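Local atomic coordinates of PG_0823 protein (Porphyromonas gingivalis, PDB entry 2FSW), a protein that probably binds DNA as a winged helix-turn-helix transcriptional regulator of the HxlR family. Residues 30-33 / 34-37. Numbering follows the deposited sequence.
Sequences IIFQ and INRR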
loop_
_atom_site.group_PDB
_atom_site.type_symbol
_atom_site.label_atom_id
_atom_site.label_comp_id
_atom_site.label_asym_id
_atom_site.label_seq_id
_atom_site.Cartn_x
_atom_site.Cartn_y
_atom_site.Cartn_z
ATOM N N ILE B 30 5.823 -6.884 6.196
ATOM C CA ILE B 30 6.624 -8.099 6.164
ATOM C C ILE B 30 7.900 -7.885 5.339
ATOM O O ILE B 30 9.004 -8.200 5.804
ATOM C CB ILE B 30 5.780 -9.318 5.680
ATOM C CG1 ILE B 30 4.808 -9.724 6.798
ATOM C CG2 ILE B 30 6.689 -10.474 5.302
ATOM C CD1 ILE B 30 3.576 -10.511 6.367
ATOM N N ILE B 31 7.739 -7.317 4.140
ATOM C CA ILE B 31 8.858 -7.049 3.247
ATOM C C ILE B 31 9.814 -6.062 3.926
ATOM O O ILE B 31 11.026 -6.280 3.918
ATOM C CB ILE B 31 8.386 -6.568 1.824
ATOM C CG1 ILE B 31 7.611 -7.698 1.121
ATOM C CG2 ILE B 31 9.571 -6.142 0.963
ATOM C CD1 ILE B 31 6.925 -7.304 -0.184
ATOM N N PHE B 32 9.256 -5.018 4.549
ATOM C CA PHE B 32 10.035 -4.078 5.370
ATOM C C PHE B 32 10.887 -4.792 6.425
ATOM O O PHE B 32 12.087 -4.530 6.549
ATOM C CB PHE B 32 9.121 -3.017 6.022
ATOM C CG PHE B 32 9.853 -2.020 6.908
ATOM C CD1 PHE B 32 10.901 -1.236 6.398
ATOM C CD2 PHE B 32 9.473 -1.839 8.236
ATOM C CE1 PHE B 32 11.568 -0.303 7.195
ATOM C CE2 PHE B 32 10.131 -0.907 9.050
ATOM C CZ PHE B 32 11.184 -0.142 8.533
ATOM N N GLN B 33 10.273 -5.715 7.161
ATOM C CA GLN B 33 10.971 -6.429 8.233
ATOM C C GLN B 33 12.045 -7.409 7.738
ATOM O O GLN B 33 13.166 -7.422 8.260
ATOM C CB GLN B 33 9.985 -7.081 9.223
ATOM C CG GLN B 33 9.389 -6.077 10.213
ATOM C CD GLN B 33 10.460 -5.353 11.040
ATOM O OE1 GLN B 33 11.560 -5.875 11.265
ATOM N NE2 GLN B 33 10.143 -4.149 11.485
ATOM N N ILE B 34 11.715 -8.206 6.727
ATOM C CA ILE B 34 12.735 -9.044 6.092
ATOM C C ILE B 34 13.916 -8.179 5.614
ATOM O O ILE B 34 15.060 -8.415 6.022
ATOM C CB ILE B 34 12.171 -9.904 4.938
ATOM C CG1 ILE B 34 11.091 -10.871 5.459
ATOM C CG2 ILE B 34 13.297 -10.693 4.273
ATOM C CD1 ILE B 34 10.204 -11.467 4.340
ATOM N N ASN B 35 13.633 -7.172 4.783
ATOM C CA ASN B 35 14.648 -6.239 4.304
ATOM C C ASN B 35 15.782 -6.998 3.584
ATOM O O ASN B 35 15.525 -7.857 2.739
ATOM C CB ASN B 35 15.175 -5.371 5.467
ATOM C CG ASN B 35 15.306 -3.888 5.099
ATOM O OD1 ASN B 35 14.398 -3.073 5.370
ATOM N ND2 ASN B 35 16.435 -3.528 4.494
ATOM N N ARG B 36 17.023 -6.699 3.951
ATOM C CA ARG B 36 18.198 -7.213 3.255
ATOM C C ARG B 36 18.933 -8.258 4.066
ATOM O O ARG B 36 20.146 -8.423 3.935
ATOM C CB ARG B 36 19.145 -6.069 2.921
ATOM C CG ARG B 36 18.579 -5.114 1.915
ATOM C CD ARG B 36 19.515 -3.949 1.701
ATOM N NE ARG B 36 18.754 -2.811 1.211
ATOM C CZ ARG B 36 18.481 -2.589 -0.068
ATOM N NH1 ARG B 36 18.931 -3.430 -0.998
ATOM N NH2 ARG B 36 17.758 -1.527 -0.407
ATOM N N ARG B 37 18.191 -8.961 4.906
ATOM C CA ARG B 37 18.775 -9.966 5.762
ATOM C C ARG B 37 17.959 -11.250 5.749
ATOM O O ARG B 37 16.946 -11.355 5.060
ATOM C CB ARG B 37 18.981 -9.424 7.190
ATOM C CG ARG B 37 17.816 -8.681 7.812
ATOM C CD ARG B 37 16.779 -9.606 8.407
ATOM N NE ARG B 37 15.641 -8.835 8.913
ATOM C CZ ARG B 37 15.493 -8.447 10.181
ATOM N NH1 ARG B 37 16.400 -8.766 11.095
ATOM N NH2 ARG B 37 14.429 -7.739 10.541
#
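The guanidinium of Arg37 meets the backbone carbonyl of Gln33 edge-on, with the oxygen lying almost exactly in the guanidinium plane. Two nitrogens on that side share the one acceptor: Arg37 NH2 sits 2.6 Å from Gln33 O, and Arg37 NE donates to the same Gln33 O over 2.9 Å. NE approaches in the carbonyl plane, whereas NH2 is tilted 30° from it. These two stronger bonds hold the flat group edge-on to the end of the helix, and a weak bond from NE to Ile34 O adds to them. To reach back this way the arginine starts with CG between its backbone N and carbonyl carbon (chi1 47°) and bends again at chi2. The Gln33 side chain lies beside that of Arg37 and points the same way, its amide plane 46° from the guanidinium; its NE2 hydrogen-bonds to Ser9 OG and Lys7 O of the second subunit, which joins this helix end to that subunit. The Asn35 side chain lies beside the Phe32 ring, approaching it obliquely.

Along the backbone, the final i to i+4 bonds of the helix run from Ile34 N to Ile30 O in a nearly straight line (2.9 Å) and from Asn35 N to Ile31 O at the same length. On the buried side, Ile34 CD1 packs against Ile30 CG2 at 3.8 Å, while Ile30 also touches Leu56 and Leu63 of helix 53-65. Asn35 then takes a positive phi and the chain turns away through a type II' beta turn from Ile34 to Arg37. Here, then, is a helix C-terminus where an arginine from the following turn caps the carbonyl of Gln33 and, weakly, that of Ile34, at the exit of helix 27-34 toward strand 39-40 in a winged helix-turn-helix domain.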